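Local structure of putative N-acetylmuramoyl-L-alanine amidase (Enterococcus phage phiM1EF22, 7D55) at residues 14-19 with 82-87. The protein is the cell-binding domain of a phage lysin, forms a tetramer and probably attaches the enzyme to the enterococcal cell wall. Residues are numbered along the deposited sequence; the frame is centred on the assembly and turned at random. Where two conformers were deposited one is given.
Sequences GVLEWN and VGITKK
Leu16 lays its branched end across the side chain of Ile84 at about a right angle. Leu16 CD2 is 3.6 Å from Ile84 CD1, and Leu16 CD1 packs on Ile84 CG2. Ile84 CG1 is anti to the backbone N (chi1 -176°), a position that sets it 3.6 Å from Gly14 O. Ile9 of strand 3-9 touches both side chains and extends the apolar patch.

The backbones run side by side in the same general direction and form a single parallel bridge. Leu16 N donates to Thr85 O at 3.0 Å, and Lys87 N donates to Leu16 O at 2.9 Å. The second bond is nearly straight (175° at the hydrogen). Water 1 continues the pairing: it donates to Gly14 O and accepts from Thr85 N at 2.9 Å.

Val15 CG2 lies against Thr85 OG1 at 3.1 Å. The extended Lys87 chain brings CD against Glu17 CA and NZ to 3.1 Å from Trp18 N. Both nitrogens are donors and do not bond. The Lys86 chain leads away, and its NZ forms a salt bridge with Glu76.

Backbone bonds and the water bridge thus set the pairing, and Leu16 adds apolar contact. The Lys87 ammonium, close to Arg7 NH2 as well, probably adds little attraction.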
loop_
_atom_site.group_PDB
_atom_site.type_symbol
_atom_site.label_atom_id
_atom_site.label_comp_id
_atom_site.label_asym_id
_atom_site.label_seq_id
_atom_site.Cartn_x
_atom_site.Cartn_y
_atom_site.Cartn_z
ATOM N N GLY A 14 -26.034 3.963 8.621
ATOM C CA GLY A 14 -24.598 4.001 8.428
ATOM C C GLY A 14 -24.074 3.149 7.291
ATOM O O GLY A 14 -22.855 2.972 7.183
ATOM N N VAL A 15 -24.950 2.614 6.443
ATOM C CA VAL A 15 -24.565 1.761 5.324
ATOM C C VAL A 15 -24.394 2.618 4.084
ATOM O O VAL A 15 -25.217 3.503 3.805
ATOM C CB VAL A 15 -25.628 0.667 5.089
ATOM C CG1 VAL A 15 -25.271 -0.187 3.867
ATOM C CG2 VAL A 15 -25.784 -0.190 6.320
ATOM N N LEU A 16 -23.339 2.341 3.317
ATOM C CA LEU A 16 -23.170 2.991 2.022
ATOM C C LEU A 16 -24.175 2.414 1.035
ATOM O O LEU A 16 -24.302 1.190 0.909
ATOM C CB LEU A 16 -21.754 2.762 1.509
ATOM C CG LEU A 16 -20.651 3.226 2.459
ATOM C CD1 LEU A 16 -19.298 3.073 1.787
ATOM C CD2 LEU A 16 -20.868 4.669 2.914
ATOM N N GLU A 17 -24.922 3.295 0.370
ATOM C CA GLU A 17 -25.974 2.909 -0.568
ATOM C C GLU A 17 -25.974 3.918 -1.705
ATOM O O GLU A 17 -25.598 5.073 -1.506
ATOM C CB GLU A 17 -27.367 2.988 0.081
ATOM C CG GLU A 17 -27.486 2.356 1.447
ATOM C CD GLU A 17 -28.913 2.324 1.947
ATOM O OE1 GLU A 17 -29.639 3.317 1.722
ATOM O OE2 GLU A 17 -29.301 1.321 2.577
ATOM N N TRP A 18 -26.417 3.490 -2.894
ATOM C CA TRP A 18 -26.358 4.390 -4.045
ATOM C C TRP A 18 -27.239 5.612 -3.847
ATOM O O TRP A 18 -26.907 6.703 -4.329
ATOM C CB TRP A 18 -26.733 3.664 -5.341
ATOM C CG TRP A 18 -28.215 3.552 -5.596
ATOM C CD1 TRP A 18 -29.026 2.514 -5.249
ATOM C CD2 TRP A 18 -29.057 4.514 -6.260
ATOM N NE1 TRP A 18 -30.319 2.765 -5.656
ATOM C CE2 TRP A 18 -30.364 3.985 -6.276
ATOM C CE3 TRP A 18 -28.833 5.772 -6.832
ATOM C CZ2 TRP A 18 -31.442 4.665 -6.840
ATOM C CZ3 TRP A 18 -29.907 6.450 -7.393
ATOM C CH2 TRP A 18 -31.193 5.891 -7.396
ATOM N N ASN A 19 -28.349 5.459 -3.136
ATOM C CA ASN A 19 -29.319 6.527 -2.940
ATOM C C ASN A 19 -29.381 6.981 -1.487
ATOM O O ASN A 19 -30.446 7.321 -0.970
ATOM C CB ASN A 19 -30.697 6.120 -3.444
ATOM C CG ASN A 19 -31.528 7.318 -3.848
ATOM O OD1 ASN A 19 -31.006 8.437 -3.971
ATOM N ND2 ASN A 19 -32.821 7.106 -4.043
ATOM N N VAL A 82 -13.434 -0.676 3.098
ATOM C CA VAL A 82 -13.131 -1.391 4.329
ATOM C C VAL A 82 -13.765 -0.644 5.491
ATOM O O VAL A 82 -14.014 0.563 5.424
ATOM C CB VAL A 82 -11.613 -1.561 4.561
ATOM C CG1 VAL A 82 -11.028 -2.525 3.545
ATOM C CG2 VAL A 82 -10.915 -0.219 4.499
ATOM N N GLY A 83 -14.039 -1.382 6.559
ATOM C CA GLY A 83 -14.472 -0.793 7.809
ATOM C C GLY A 83 -15.897 -0.290 7.844
ATOM O O GLY A 83 -16.285 0.337 8.837
ATOM N N ILE A 84 -16.687 -0.540 6.801
ATOM C CA ILE A 84 -18.066 -0.062 6.736
ATOM C C ILE A 84 -18.806 -0.992 5.787
ATOM O O ILE A 84 -18.203 -1.588 4.894
ATOM C CB ILE A 84 -18.102 1.419 6.272
ATOM C CG1 ILE A 84 -19.518 2.001 6.276
ATOM C CG2 ILE A 84 -17.515 1.570 4.891
ATOM C CD1 ILE A 84 -19.538 3.488 6.005
ATOM N N THR A 85 -20.110 -1.151 6.005
ATOM C CA THR A 85 -20.897 -2.019 5.138
ATOM C C THR A 85 -21.460 -1.233 3.954
ATOM O O THR A 85 -21.720 -0.025 4.040
ATOM C CB THR A 85 -22.028 -2.715 5.904
ATOM O OG1 THR A 85 -23.069 -1.777 6.172
ATOM C CG2 THR A 85 -21.529 -3.281 7.224
ATOM N N LYS A 86 -21.646 -1.934 2.839
ATOM C CA LYS A 86 -22.061 -1.302 1.599
ATOM C C LYS A 86 -23.026 -2.209 0.850
ATOM O O LYS A 86 -22.819 -3.426 0.781
ATOM C CB LYS A 86 -20.838 -1.023 0.728
ATOM C CG LYS A 86 -21.156 -0.521 -0.665
ATOM C CD LYS A 86 -19.860 -0.242 -1.403
ATOM C CE LYS A 86 -20.094 -0.018 -2.872
ATOM N NZ LYS A 86 -18.803 0.129 -3.588
ATOM N N LYS A 87 -24.087 -1.598 0.312
ATOM C CA LYS A 87 -25.088 -2.216 -0.577
ATOM C C LYS A 87 -24.638 -3.458 -1.331
ATOM O O LYS A 87 -25.102 -3.704 -2.449
ATOM C CB LYS A 87 -25.535 -1.199 -1.629
ATOM C CG LYS A 87 -24.395 -0.690 -2.508
ATOM C CD LYS A 87 -24.649 0.727 -2.998
ATOM C CE LYS A 87 -23.386 1.380 -3.550
ATOM N NZ LYS A 87 -23.493 2.881 -3.620
HETATM O O HOH W 1 -21.813 0.124 7.978
#